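Local coordinates for protein thermostable carboxypeptidase 1 (Pyrococcus furiosus, PDB 1KA2) that removes amino acids one after another from the C-terminal end of peptides, working as a cobalt-dependent homodimeric metallocarboxypeptidase of the M32 family, at residues 28-33 and 44-49; 242-245 and 249-252; 306-311 and 428-433; 387-392 and 396-401; 434-439 and 487-492. One frame throughout, in Å; residues are numbered along the deposited sequence.

Contact 1: 28-33 and 44-49; sequences SVLGWD and LERSVA
Arg46 reaches from helix 43-61 to Leu30 and Asp33 on helix 8-36, joining two consecutive helices of this largely helical M32 fold where they meet the second subunit. The backbones stay apart, with 7.4 Å between the CA atoms of Leu30 and Arg46, and the arginine spans that gap. Its CB points toward helix 8-36. Like-handed turns at chi2 and chi3 (51° and 53°) then fold the chain, laying CD against Leu30 CG at 3.6 Å. The next atom, NE, passes Leu30 CG at 3.9 Å and gives its N-H to NE2 of His25 of the second subunit. Leu30 CD1 sits over one face of the guanidinium, 4.2 Å above the plane and offset toward its rim. Beyond CZ the polar end divides its bonds. NH1 gives a weak bond to the Leu30 carbonyl O at 3.0 Å and a straighter one to Asp33 OD1 at 2.9 Å. Arg46 NH2 reaches the same Asp33 OD1 at 3.1 Å. A single carboxylate oxygen is thereby gripped end-on by both nitrogens in a buried salt bridge. The other oxygen, Asp33 OD2, forms a salt bridge with Arg250 NH1 of the second subunit. One aspartate thus serves an arginine of its own chain and one of the neighbour, direct evidence that the contact belongs to the dimer interface. Asp33 OD1 receives NH1 on its anti lone pair, whereas NH2 comes in 34° out of the carboxylate plane.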
# COMPACT_ATOMS: atom_id res chain seq x y z
N SER A 28 -2.41 -7.23 -3.57
CA SER A 28 -1.54 -6.54 -4.52
C SER A 28 -0.87 -5.33 -3.89
O SER A 28 0.34 -5.09 -4.05
CB SER A 28 -2.33 -6.08 -5.75
OG SER A 28 -2.86 -7.18 -6.46
N VAL A 29 -1.68 -4.53 -3.20
CA VAL A 29 -1.16 -3.34 -2.56
C VAL A 29 -0.10 -3.73 -1.53
O VAL A 29 0.93 -3.08 -1.44
CB VAL A 29 -2.30 -2.55 -1.88
CG1 VAL A 29 -1.74 -1.37 -1.12
CG2 VAL A 29 -3.27 -2.06 -2.95
N LEU A 30 -0.35 -4.80 -0.80
CA LEU A 30 0.58 -5.30 0.21
C LEU A 30 1.91 -5.71 -0.40
O LEU A 30 2.97 -5.31 0.07
CB LEU A 30 -0.04 -6.50 0.93
CG LEU A 30 -0.66 -6.24 2.31
CD1 LEU A 30 -1.21 -4.84 2.38
CD2 LEU A 30 -1.74 -7.28 2.58
N GLY A 31 1.85 -6.52 -1.46
CA GLY A 31 3.06 -6.98 -2.13
C GLY A 31 3.82 -5.85 -2.76
O GLY A 31 5.04 -5.75 -2.61
N TRP A 32 3.11 -4.98 -3.46
CA TRP A 32 3.77 -3.84 -4.09
C TRP A 32 4.47 -3.00 -3.04
O TRP A 32 5.65 -2.65 -3.18
CB TRP A 32 2.73 -2.97 -4.83
CG TRP A 32 3.28 -1.72 -5.45
CD1 TRP A 32 3.92 -1.61 -6.65
CD2 TRP A 32 3.27 -0.40 -4.88
NE1 TRP A 32 4.31 -0.31 -6.86
CE2 TRP A 32 3.92 0.45 -5.79
CE3 TRP A 32 2.77 0.14 -3.68
CZ2 TRP A 32 4.09 1.83 -5.55
CZ3 TRP A 32 2.93 1.50 -3.44
CH2 TRP A 32 3.59 2.33 -4.37
N ASP A 33 3.75 -2.66 -1.98
CA ASP A 33 4.31 -1.82 -0.93
C ASP A 33 5.50 -2.51 -0.26
O ASP A 33 6.51 -1.87 0.05
CB ASP A 33 3.24 -1.46 0.11
CG ASP A 33 3.81 -0.72 1.29
OD1 ASP A 33 4.10 -1.36 2.33
OD2 ASP A 33 4.01 0.51 1.17
N LEU A 44 7.91 -8.94 9.19
CA LEU A 44 7.19 -9.97 9.92
C LEU A 44 5.68 -9.72 9.96
O LEU A 44 4.90 -10.63 9.75
CB LEU A 44 7.71 -10.12 11.34
CG LEU A 44 6.86 -11.11 12.16
CD1 LEU A 44 6.86 -12.48 11.47
CD2 LEU A 44 7.41 -11.23 13.57
N GLU A 45 5.28 -8.48 10.23
CA GLU A 45 3.87 -8.17 10.32
C GLU A 45 3.21 -8.17 8.93
O GLU A 45 2.07 -8.61 8.79
CB GLU A 45 3.69 -6.84 11.06
CG GLU A 45 4.12 -6.98 12.53
CD GLU A 45 4.32 -5.66 13.25
OE1 GLU A 45 5.24 -4.92 12.86
OE2 GLU A 45 3.57 -5.36 14.22
N ARG A 46 3.94 -7.72 7.92
CA ARG A 46 3.41 -7.75 6.56
C ARG A 46 3.15 -9.21 6.19
O ARG A 46 2.07 -9.55 5.69
CB ARG A 46 4.41 -7.12 5.59
CG ARG A 46 3.99 -7.13 4.10
CD ARG A 46 2.59 -6.57 3.89
NE ARG A 46 2.47 -5.26 4.51
CZ ARG A 46 2.90 -4.12 3.97
NH1 ARG A 46 3.46 -4.11 2.77
NH2 ARG A 46 2.80 -2.99 4.67
N SER A 47 4.12 -10.08 6.48
CA SER A 47 4.03 -11.51 6.15
C SER A 47 2.84 -12.22 6.77
O SER A 47 2.13 -12.96 6.08
CB SER A 47 5.32 -12.24 6.56
OG SER A 47 5.26 -12.66 7.92
N VAL A 48 2.60 -12.02 8.06
CA VAL A 48 1.47 -12.66 8.72
C VAL A 48 0.17 -12.11 8.13
O VAL A 48 -0.80 -12.85 7.97
CB VAL A 48 1.49 -12.42 10.25
CG1 VAL A 48 2.56 -13.27 10.91
CG2 VAL A 48 1.77 -10.98 10.52
N ALA A 49 0.14 -10.83 7.81
CA ALA A 49 -1.07 -10.24 7.22
C ALA A 49 -1.32 -10.87 5.85
O ALA A 49 -2.45 -11.22 5.51
CB ALA A 49 -0.93 -8.71 7.09

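Contact 2: 242-245 and 249-252; sequences TEFG and VRIT
Thr242 and Arg250 hold the tight part of this contact, an antiparallel hydrogen-bonded pair. Thr242 N donates to Arg250 O at 2.7 Å and 165°, and Arg250 N returns a bond to Thr242 O at 2.9 Å. Val249 fits beside them by splitting its methyls between two carbonyls: CG1, anti to the backbone N (chi1 -177°), lies 3.3 Å from Thr242 O, while CG2 comes equally close to Gly245 O. These strands form the hairpin 241-243/248-253 of a small three-stranded sheet, and 249-252 supplies four residues of the predicted DXRXT motif. A classic beta bulge, with Phe244 and Gly245 both opposite Asp248, carries the chain out of regular pairing. From the bulge itself the Phe244 ring comes up to one face of the Arg250 guanidinium, their planes 49° apart; the modelled spacing is too short to trust. Arg250 NH1 goes to Asp33 of the second subunit, and Asp248 of the same chain binds NE. The loose side belongs to Glu243, a non-hydrogen-bonded partner of Val249 that comes no nearer than 4.5 Å, CA to CA. Its partly exposed side chain touches Glu277 of helix 261-278; the Glu243 side chain itself is about 6 Å from that of the metal ligand His273.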
# COMPACT_ATOMS: atom_id res chain seq x y z
N THR A 242 2.05 -4.60 -11.38
CA THR A 242 0.92 -4.99 -10.54
C THR A 242 -0.32 -4.27 -10.99
O THR A 242 -0.26 -3.16 -11.49
CB THR A 242 1.03 -4.59 -9.08
OG1 THR A 242 2.26 -3.89 -8.85
CG2 THR A 242 0.87 -5.80 -8.20
N GLU A 243 -1.46 -4.90 -10.77
CA GLU A 243 -2.73 -4.32 -11.11
C GLU A 243 -3.54 -4.22 -9.83
O GLU A 243 -3.93 -5.24 -9.28
CB GLU A 243 -3.48 -5.20 -12.10
CG GLU A 243 -2.62 -5.80 -13.17
CD GLU A 243 -2.01 -7.14 -12.78
OE1 GLU A 243 -2.74 -7.97 -12.20
OE2 GLU A 243 -0.81 -7.36 -13.06
N PHE A 244 -3.76 -3.00 -9.35
CA PHE A 244 -4.59 -2.81 -8.17
C PHE A 244 -6.01 -2.74 -8.74
O PHE A 244 -7.00 -3.05 -8.07
CB PHE A 244 -4.24 -1.50 -7.46
CG PHE A 244 -2.90 -1.50 -6.75
CD1 PHE A 244 -2.48 -0.38 -6.05
CD2 PHE A 244 -2.05 -2.60 -6.82
CE1 PHE A 244 -1.23 -0.34 -5.41
CE2 PHE A 244 -0.78 -2.58 -6.18
CZ PHE A 244 -0.38 -1.44 -5.48
N GLY A 245 -6.09 -2.33 -10.01
CA GLY A 245 -7.36 -2.22 -10.70
C GLY A 245 -7.13 -1.82 -12.15
O GLY A 245 -5.98 -1.63 -12.58
N VAL A 249 -2.62 0.77 -12.31
CA VAL A 249 -1.64 -0.25 -12.65
C VAL A 249 -0.25 0.33 -12.44
O VAL A 249 0.05 1.43 -12.91
CB VAL A 249 -1.81 -0.73 -14.11
CG1 VAL A 249 -0.81 -1.85 -14.42
CG2 VAL A 249 -3.23 -1.20 -14.32
N ARG A 250 0.60 -0.41 -11.75
CA ARG A 250 1.93 0.08 -11.42
C ARG A 250 3.08 -0.82 -11.84
O ARG A 250 2.99 -2.05 -11.78
CB ARG A 250 1.98 0.34 -9.92
CG ARG A 250 0.78 1.14 -9.43
CD ARG A 250 0.87 1.54 -7.97
NE ARG A 250 -0.38 2.12 -7.51
CZ ARG A 250 -0.63 2.50 -6.26
NH1 ARG A 250 0.31 2.38 -5.32
NH2 ARG A 250 -1.81 3.03 -5.96
N ILE A 251 4.17 -0.19 -12.27
CA ILE A 251 5.37 -0.92 -12.68
C ILE A 251 6.58 -0.33 -11.96
O ILE A 251 6.55 0.81 -11.49
CB ILE A 251 5.65 -0.81 -14.22
CG1 ILE A 251 6.11 0.60 -14.58
CG2 ILE A 251 4.39 -1.17 -15.02
CD1 ILE A 251 6.52 0.75 -16.03
N THR A 252 7.64 -1.12 -11.86
CA THR A 252 8.86 -0.65 -11.23
C THR A 252 10.02 -1.06 -12.12
O THR A 252 9.87 -1.89 -13.02
CB THR A 252 9.08 -1.27 -9.84
OG1 THR A 252 9.35 -2.67 -9.98
CG2 THR A 252 7.86 -1.10 -8.97

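Contact 3: 306-311 and 428-433; sequences ENIIGR and LLSAQL
The backbones of 306-311 and 428-433 come closest at Ile308 and Ser430, whose CA atoms are 7.1 Å apart, the first segment containing a wider pi-type turn over 306-309. A single side chain bridges the distance. Ile308 directs its longer branch at the other helix: CG1 lies beside the backbone N (chi1 -56°), and the further bend at chi2 sets CD1 3.4 Å from Ser430 O and 4.1 Å from Ala431 CA. The methyl therefore rests on helix backbone as much as on side chain. Ser430 OG is 3.9 Å from Ile308 CD1, but its hydrogen bond goes back into its own helix, to Thr427 O. The contact is small and buried, a methyl packed on polar backbone and hydroxyl atoms without a hydrogen bond, and Trp493 packs on Ile308 as well. Within 306-311, Arg311 curls back over its own turn, where NE donates to Asn307 OD1 at 2.9 Å and 164°. Its NH2 makes a longer, weak bridge to Glu306 OE2 at 3.4 Å. Glu306 OE1 in turn hydrogen-bonds ND1 of the metal ligand His269, a second-shell link to the bound magnesium. Helix 295-309 also carries Glu299, which joins His269 and His273 at the metal, the HEXXH-plus-glutamate arrangement of gluzincin-type metallopeptidases.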
# COMPACT_ATOMS: atom_id res chain seq x y z
N GLU A 306 9.24 -4.83 -25.46
CA GLU A 306 10.68 -4.87 -25.18
C GLU A 306 11.56 -5.18 -26.39
O GLU A 306 12.46 -4.40 -26.72
CB GLU A 306 10.98 -5.89 -24.09
CG GLU A 306 12.46 -5.96 -23.75
CD GLU A 306 12.81 -7.22 -23.00
OE1 GLU A 306 11.90 -8.05 -22.80
OE2 GLU A 306 14.00 -7.39 -22.62
N ASN A 307 11.33 -6.32 -27.03
CA ASN A 307 12.16 -6.77 -28.16
C ASN A 307 11.69 -6.36 -29.55
O ASN A 307 12.49 -5.90 -30.37
CB ASN A 307 12.32 -8.29 -28.11
CG ASN A 307 12.89 -8.77 -26.78
OD1 ASN A 307 13.79 -8.14 -26.21
ND2 ASN A 307 12.38 -9.89 -26.28
N ILE A 308 10.40 -6.53 -29.84
CA ILE A 308 9.88 -6.16 -31.14
C ILE A 308 10.08 -4.67 -31.42
O ILE A 308 10.49 -4.28 -32.51
CB ILE A 308 8.37 -6.48 -31.24
CG1 ILE A 308 8.14 -7.97 -30.94
CG2 ILE A 308 7.85 -6.13 -32.63
CD1 ILE A 308 8.85 -8.93 -31.90
N ILE A 309 9.79 -3.84 -30.42
CA ILE A 309 9.90 -2.38 -30.52
C ILE A 309 11.16 -1.80 -29.87
O ILE A 309 11.90 -1.04 -30.51
CB ILE A 309 8.68 -1.69 -29.88
CG1 ILE A 309 7.43 -2.09 -30.65
CG2 ILE A 309 8.87 -0.18 -29.86
CD1 ILE A 309 6.15 -1.38 -30.21
N GLY A 310 11.38 -2.16 -28.61
CA GLY A 310 12.52 -1.63 -27.88
C GLY A 310 13.92 -1.89 -28.43
O GLY A 310 14.82 -1.10 -28.19
N ARG A 311 14.11 -2.98 -29.17
CA ARG A 311 15.43 -3.27 -29.72
C ARG A 311 15.49 -2.97 -31.22
O ARG A 311 16.48 -3.27 -31.88
CB ARG A 311 15.83 -4.73 -29.45
CG ARG A 311 16.10 -5.05 -28.00
CD ARG A 311 16.56 -6.49 -27.85
NE ARG A 311 16.40 -6.96 -26.48
CZ ARG A 311 17.25 -6.75 -25.49
NH1 ARG A 311 18.37 -6.08 -25.69
NH2 ARG A 311 16.98 -7.21 -24.28
N LEU A 428 8.07 -16.23 -28.30
CA LEU A 428 7.54 -16.73 -29.57
C LEU A 428 6.33 -15.92 -30.01
O LEU A 428 6.29 -15.36 -31.11
CB LEU A 428 7.13 -18.20 -29.45
CG LEU A 428 8.20 -19.20 -28.97
CD1 LEU A 428 7.76 -20.61 -29.30
CD2 LEU A 428 9.55 -18.91 -29.61
N LEU A 429 5.32 -15.87 -29.14
CA LEU A 429 4.12 -15.12 -29.46
C LEU A 429 4.37 -13.65 -29.84
O LEU A 429 3.58 -13.07 -30.59
CB LEU A 429 3.15 -15.16 -28.28
CG LEU A 429 2.17 -16.32 -28.25
CD1 LEU A 429 2.95 -17.61 -28.12
CD2 LEU A 429 1.20 -16.16 -27.10
N SER A 430 5.43 -13.04 -29.31
CA SER A 430 5.70 -11.63 -29.61
C SER A 430 6.08 -11.46 -31.08
O SER A 430 5.78 -10.42 -31.70
CB SER A 430 6.82 -11.04 -28.73
OG SER A 430 8.11 -11.52 -29.08
N ALA A 431 6.72 -12.49 -31.63
CA ALA A 431 7.13 -12.49 -33.03
C ALA A 431 5.90 -12.64 -33.91
O ALA A 431 5.67 -11.85 -34.82
CB ALA A 431 8.09 -13.65 -33.28
N GLN A 432 5.09 -13.66 -33.61
CA GLN A 432 3.87 -13.93 -34.37
C GLN A 432 2.97 -12.69 -34.43
O GLN A 432 2.49 -12.31 -35.49
CB GLN A 432 3.13 -15.11 -33.73
CG GLN A 432 2.19 -15.87 -34.68
CD GLN A 432 1.66 -17.16 -34.06
OE1 GLN A 432 2.29 -17.75 -33.19
NE2 GLN A 432 0.50 -17.62 -34.54
N LEU A 433 2.75 -12.07 -33.28
CA LEU A 433 1.92 -10.88 -33.21
C LEU A 433 2.47 -9.77 -34.07
O LEU A 433 1.72 -8.99 -34.65
CB LEU A 433 1.78 -10.41 -31.76
CG LEU A 433 0.94 -11.33 -30.88
CD1 LEU A 433 0.83 -10.79 -29.45
CD2 LEU A 433 -0.43 -11.48 -31.53

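Contact 4: 387-392 and 396-401; sequences WNDEME and GIRPRK
At the C-terminal end of helix 383-395 the chain leaves helical geometry at Gly396 (phi 69°) and doubles back along the last turns. Gly396 N still makes a weak bond to Glu392 O at 3.0 Å, and the following residues then run up the helix side past Met391 and Asn388. Arg398 provides the polar half of the contact. Its CG stands anti to the backbone N (chi1 -172°) and the chain stays extended to NE, carrying the guanidinium across the helix to two acids. NH2 meets Asp389 OD1 at 2.7 Å and 166°, nearly in the guanidinium plane and close to the acid's C-O axis. NH1 reaches Glu392 OE1 at 2.6 Å, a salt bridge whose hydrogen bond is weak because it is bent. The three residues form a salt-bridge network, extended by Glu385, which also pairs with NH2; the arginine probably offsets the closeness of the Asp389 and Glu385 carboxylates. One face of the guanidinium rests on Asn388 CB, 3.6 Å below it, while the Asn388 amide is turned almost perpendicular to that plane. The apolar half lies alongside. Pro399 CD packs on Met391 CB at 3.8 Å, and Pro399 CG approaches CD1 at the edge of the Trp387 ring at 4.5 Å. The bent chain of Met391 brings CE to Ile397 CD1 at 3.9 Å. Trp387 and Met391 continue inward to Leu369 and Leu365 of helix 359-375, and Phe349 of a neighbouring loop touches both Met391 and Ile397.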
# COMPACT_ATOMS: atom_id res chain seq x y z
N TRP A 387 22.33 -30.56 -16.08
CA TRP A 387 22.18 -29.14 -16.39
C TRP A 387 23.43 -28.68 -17.12
O TRP A 387 23.35 -28.01 -18.15
CB TRP A 387 22.01 -28.36 -15.08
CG TRP A 387 21.85 -26.89 -15.25
CD1 TRP A 387 22.79 -26.01 -15.69
CD2 TRP A 387 20.69 -26.12 -14.93
NE1 TRP A 387 22.28 -24.72 -15.66
CE2 TRP A 387 20.99 -24.77 -15.20
CE3 TRP A 387 19.42 -26.44 -14.44
CZ2 TRP A 387 20.07 -23.74 -14.99
CZ3 TRP A 387 18.51 -25.42 -14.23
CH2 TRP A 387 18.84 -24.09 -14.51
N ASN A 388 24.59 -29.04 -16.59
CA ASN A 388 25.87 -28.67 -17.19
C ASN A 388 26.06 -29.23 -18.59
O ASN A 388 26.49 -28.51 -19.50
CB ASN A 388 27.02 -29.11 -16.29
CG ASN A 388 27.25 -28.15 -15.14
OD1 ASN A 388 26.36 -27.38 -14.76
ND2 ASN A 388 28.46 -28.18 -14.57
N ASP A 389 25.75 -30.51 -18.78
CA ASP A 389 25.89 -31.13 -20.09
C ASP A 389 24.95 -30.46 -21.09
O ASP A 389 25.30 -30.31 -22.26
CB ASP A 389 25.60 -32.64 -20.04
CG ASP A 389 26.56 -33.40 -19.13
OD1 ASP A 389 27.71 -32.96 -18.95
OD2 ASP A 389 26.16 -34.47 -18.62
N GLU A 390 23.77 -30.07 -20.63
CA GLU A 390 22.80 -29.42 -21.51
C GLU A 390 23.26 -28.02 -21.88
O GLU A 390 23.14 -27.61 -23.04
CB GLU A 390 21.42 -29.36 -20.85
CG GLU A 390 20.55 -30.56 -21.18
CD GLU A 390 20.26 -30.66 -22.67
OE1 GLU A 390 19.43 -29.87 -23.17
OE2 GLU A 390 20.87 -31.52 -23.33
N MET A 391 23.78 -27.29 -20.90
CA MET A 391 24.29 -25.94 -21.15
C MET A 391 25.40 -26.04 -22.19
O MET A 391 25.57 -25.14 -23.03
CB MET A 391 24.86 -25.33 -19.86
CG MET A 391 23.85 -24.61 -18.97
SD MET A 391 23.13 -23.18 -19.80
CE MET A 391 24.55 -22.05 -19.89
N GLU A 392 26.16 -27.13 -22.12
CA GLU A 392 27.27 -27.32 -23.03
C GLU A 392 26.81 -27.76 -24.41
O GLU A 392 27.39 -27.35 -25.41
CB GLU A 392 28.26 -28.33 -22.46
CG GLU A 392 29.59 -28.33 -23.18
CD GLU A 392 30.53 -29.36 -22.61
OE1 GLU A 392 30.80 -29.31 -21.39
OE2 GLU A 392 31.00 -30.22 -23.38
N GLY A 396 27.45 -24.37 -25.87
CA GLY A 396 28.89 -24.55 -25.90
C GLY A 396 29.70 -24.18 -24.67
O GLY A 396 30.91 -24.42 -24.61
N ILE A 397 29.04 -23.61 -23.67
CA ILE A 397 29.73 -23.22 -22.43
C ILE A 397 29.29 -24.13 -21.30
O ILE A 397 28.19 -24.70 -21.34
CB ILE A 397 29.42 -21.76 -22.07
CG1 ILE A 397 27.91 -21.57 -21.91
CG2 ILE A 397 29.97 -20.85 -23.18
CD1 ILE A 397 27.50 -20.14 -21.58
N ARG A 398 30.14 -24.28 -20.29
CA ARG A 398 29.84 -25.14 -19.16
C ARG A 398 30.01 -24.39 -17.86
O ARG A 398 31.09 -23.87 -17.58
CB ARG A 398 30.75 -26.37 -19.14
CG ARG A 398 30.34 -27.40 -18.10
CD ARG A 398 31.40 -28.49 -17.91
NE ARG A 398 30.82 -29.71 -17.34
CZ ARG A 398 30.01 -30.53 -18.00
NH1 ARG A 398 29.69 -30.27 -19.26
NH2 ARG A 398 29.53 -31.61 -17.41
N PRO A 399 28.95 -24.32 -17.04
CA PRO A 399 29.07 -23.60 -15.77
C PRO A 399 30.25 -24.14 -14.97
O PRO A 399 30.50 -25.34 -14.98
CB PRO A 399 27.73 -23.88 -15.09
CG PRO A 399 26.79 -24.04 -16.26
CD PRO A 399 27.61 -24.89 -17.21
N ARG A 400 30.96 -23.27 -14.28
CA ARG A 400 32.11 -23.67 -13.49
C ARG A 400 31.77 -23.72 -12.02
O ARG A 400 32.50 -24.29 -11.21
CB ARG A 400 33.26 -22.70 -13.74
CG ARG A 400 33.65 -22.61 -15.20
CD ARG A 400 34.37 -21.32 -15.48
NE ARG A 400 33.54 -20.18 -15.13
CZ ARG A 400 34.00 -18.93 -15.05
NH1 ARG A 400 35.28 -18.70 -15.29
NH2 ARG A 400 33.18 -17.94 -14.72
N LYS A 401 30.65 -23.10 -11.67
CA LYS A 401 30.18 -23.07 -10.29
C LYS A 401 28.66 -23.15 -10.26
O LYS A 401 27.98 -22.76 -11.20
CB LYS A 401 30.69 -21.81 -9.59
CG LYS A 401 30.57 -20.53 -10.40
CD LYS A 401 30.97 -19.34 -9.54
CE LYS A 401 30.87 -18.04 -10.28
NZ LYS A 401 31.22 -16.90 -9.39

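Contact 5: 434-439 and 487-492; sequences YYHIKK and AEYFVR
Arg492 lays its guanidinium on the ring of Tyr435, centres 4.5 Å apart and planes 26° from parallel, with CZ almost on the ring normal: a stacked cation-pi pair. A bend at chi3 (-42°) turns the group back over the ring, and Arg492 CD passes 3.6 Å from Tyr435 OH. The opposite face of Tyr435 is occupied by Tyr434 CD2, 3.6 Å above its plane, so the phenol is clasped between arginine and tyrosine. Tyr489 meets it rim to rim, neither ring over the other; Tyr435 CD1 and Tyr489 CD2 come within 3.2 Å. His436 completes the aromatic cluster obliquely, its ring centroid 5.9 Å from that of Tyr489. Partners further out hold the polar ends. His436 NE2 hydrogen-bonds Glu483 OE2, a bond consistent with the imidazole's position beside Tyr489, whereas Tyr435 OH has a weak bond to Glu496 OE1, one turn beyond Arg492. The rings fill a wide separation: the axes of 434-439 and 488-492 approach to 11.5 Å and are inclined at 75°. Around this surface contact, Trp459 of helix 454-465 touches His436, while Phe490 carries the second helix onto Leu183 of helix 169-192.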
# COMPACT_ATOMS: atom_id res chain seq x y z
N TYR A 434 3.80 -9.67 -34.13
CA TYR A 434 4.45 -8.63 -34.92
C TYR A 434 4.05 -8.69 -36.39
O TYR A 434 3.74 -7.66 -37.00
CB TYR A 434 5.98 -8.72 -34.82
CG TYR A 434 6.69 -7.96 -35.91
CD1 TYR A 434 6.57 -6.57 -36.03
CD2 TYR A 434 7.45 -8.64 -36.87
CE1 TYR A 434 7.19 -5.87 -37.09
CE2 TYR A 434 8.07 -7.96 -37.92
CZ TYR A 434 7.94 -6.58 -38.02
OH TYR A 434 8.56 -5.92 -39.06
N TYR A 435 4.07 -9.89 -36.96
CA TYR A 435 3.72 -10.07 -38.37
C TYR A 435 2.24 -9.85 -38.64
O TYR A 435 1.87 -9.40 -39.72
CB TYR A 435 4.17 -11.45 -38.86
CG TYR A 435 5.68 -11.53 -38.99
CD1 TYR A 435 6.43 -12.40 -38.21
CD2 TYR A 435 6.37 -10.68 -39.86
CE1 TYR A 435 7.83 -12.42 -38.26
CE2 TYR A 435 7.76 -10.68 -39.92
CZ TYR A 435 8.49 -11.55 -39.12
OH TYR A 435 9.87 -11.51 -39.14
N HIS A 436 1.40 -10.16 -37.66
CA HIS A 436 -0.02 -9.96 -37.83
C HIS A 436 -0.36 -8.47 -37.78
O HIS A 436 -1.27 -8.01 -38.48
CB HIS A 436 -0.79 -10.73 -36.76
CG HIS A 436 -0.91 -12.19 -37.06
ND1 HIS A 436 -1.84 -12.69 -37.95
CD2 HIS A 436 -0.20 -13.25 -36.62
CE1 HIS A 436 -1.68 -13.99 -38.06
NE2 HIS A 436 -0.69 -14.36 -37.26
N ILE A 437 0.37 -7.71 -36.98
CA ILE A 437 0.11 -6.28 -36.90
C ILE A 437 0.79 -5.61 -38.09
O ILE A 437 0.31 -4.61 -38.61
CB ILE A 437 0.64 -5.65 -35.57
CG1 ILE A 437 0.19 -4.19 -35.48
CG2 ILE A 437 2.15 -5.74 -35.49
CD1 ILE A 437 0.54 -3.51 -34.18
N LYS A 438 1.91 -6.19 -38.52
CA LYS A 438 2.67 -5.67 -39.65
C LYS A 438 1.79 -5.70 -40.90
O LYS A 438 2.05 -4.99 -41.87
CB LYS A 438 3.92 -6.53 -39.86
CG LYS A 438 4.89 -5.99 -40.88
CD LYS A 438 5.44 -4.64 -40.47
CE LYS A 438 6.43 -4.14 -41.50
NZ LYS A 438 6.96 -2.79 -41.18
N LYS A 439 0.74 -6.52 -40.84
CA LYS A 439 -0.22 -6.66 -41.93
C LYS A 439 -1.27 -5.55 -41.91
O LYS A 439 -1.57 -4.96 -42.94
CB LYS A 439 -0.90 -8.03 -41.85
CG LYS A 439 -2.18 -8.14 -42.68
CD LYS A 439 -2.71 -9.57 -42.72
CE LYS A 439 -3.13 -10.08 -41.35
NZ LYS A 439 -3.54 -11.52 -41.39
N ALA A 487 6.07 -21.46 -33.49
CA ALA A 487 7.45 -21.03 -33.29
C ALA A 487 8.10 -20.45 -34.54
O ALA A 487 9.01 -19.63 -34.43
CB ALA A 487 8.26 -22.20 -32.78
N GLU A 488 7.65 -20.88 -35.72
CA GLU A 488 8.21 -20.41 -36.99
C GLU A 488 8.41 -18.90 -37.11
O GLU A 488 9.41 -18.46 -37.69
CB GLU A 488 7.36 -20.91 -38.16
CG GLU A 488 7.50 -22.39 -38.47
CD GLU A 488 8.93 -22.78 -38.81
OE1 GLU A 488 9.61 -21.98 -39.50
OE2 GLU A 488 9.37 -23.88 -38.40
N TYR A 489 7.47 -18.12 -36.59
CA TYR A 489 7.57 -16.66 -36.67
C TYR A 489 8.79 -16.10 -35.96
O TYR A 489 9.46 -15.20 -36.47
CB TYR A 489 6.32 -16.00 -36.10
CG TYR A 489 5.11 -16.14 -36.99
CD1 TYR A 489 4.20 -17.17 -36.80
CD2 TYR A 489 4.89 -15.25 -38.05
CE1 TYR A 489 3.09 -17.31 -37.63
CE2 TYR A 489 3.79 -15.39 -38.88
CZ TYR A 489 2.90 -16.42 -38.66
OH TYR A 489 1.80 -16.55 -39.47
N PHE A 490 9.07 -16.62 -34.77
CA PHE A 490 10.22 -16.17 -34.01
C PHE A 490 11.50 -16.39 -34.81
O PHE A 490 12.42 -15.57 -34.78
CB PHE A 490 10.32 -16.91 -32.67
CG PHE A 490 11.42 -16.42 -31.78
CD1 PHE A 490 11.33 -15.17 -31.15
CD2 PHE A 490 12.57 -17.19 -31.58
CE1 PHE A 490 12.37 -14.70 -30.34
CE2 PHE A 490 13.61 -16.73 -30.77
CZ PHE A 490 13.51 -15.48 -30.15
N VAL A 491 11.56 -17.51 -35.53
CA VAL A 491 12.74 -17.82 -36.34
C VAL A 491 12.93 -16.82 -37.49
O VAL A 491 14.05 -16.37 -37.75
CB VAL A 491 12.65 -19.25 -36.92
CG1 VAL A 491 13.88 -19.55 -37.77
CG2 VAL A 491 12.54 -20.27 -35.79
N ARG A 492 11.84 -16.47 -38.17
CA ARG A 492 11.93 -15.51 -39.26
C ARG A 492 12.32 -14.16 -38.69
O ARG A 492 13.24 -13.51 -39.19
CB ARG A 492 10.59 -15.37 -39.98
CG ARG A 492 10.70 -14.54 -41.26
CD ARG A 492 9.35 -14.02 -41.73
NE ARG A 492 8.30 -15.03 -41.61
CZ ARG A 492 7.08 -14.89 -42.11
NH1 ARG A 492 6.75 -13.79 -42.78
NH2 ARG A 492 6.18 -15.86 -41.94

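Overall arrangement
The contacts fall into two touching pairs and one outlier. Contacts 1 and 2, centres 15 Å apart, pack through Trp32 on Phe244 and Arg250 and through Val29 on Phe244, and both reach the second subunit. Contacts 3 and 5 share helix 421-440, with centres 9 Å apart and Gln432 CG 3.2 Å from Tyr489 CD1. Contacts 2 and 3 flank the metal site: the Glu243 side chain is about 10 Å from the magnesium and that of Ser430 about 11 Å, with 22 Å between the contact centres. Contact 4 is nested in the chain closed by contact 3, yet their centres are 28 Å apart.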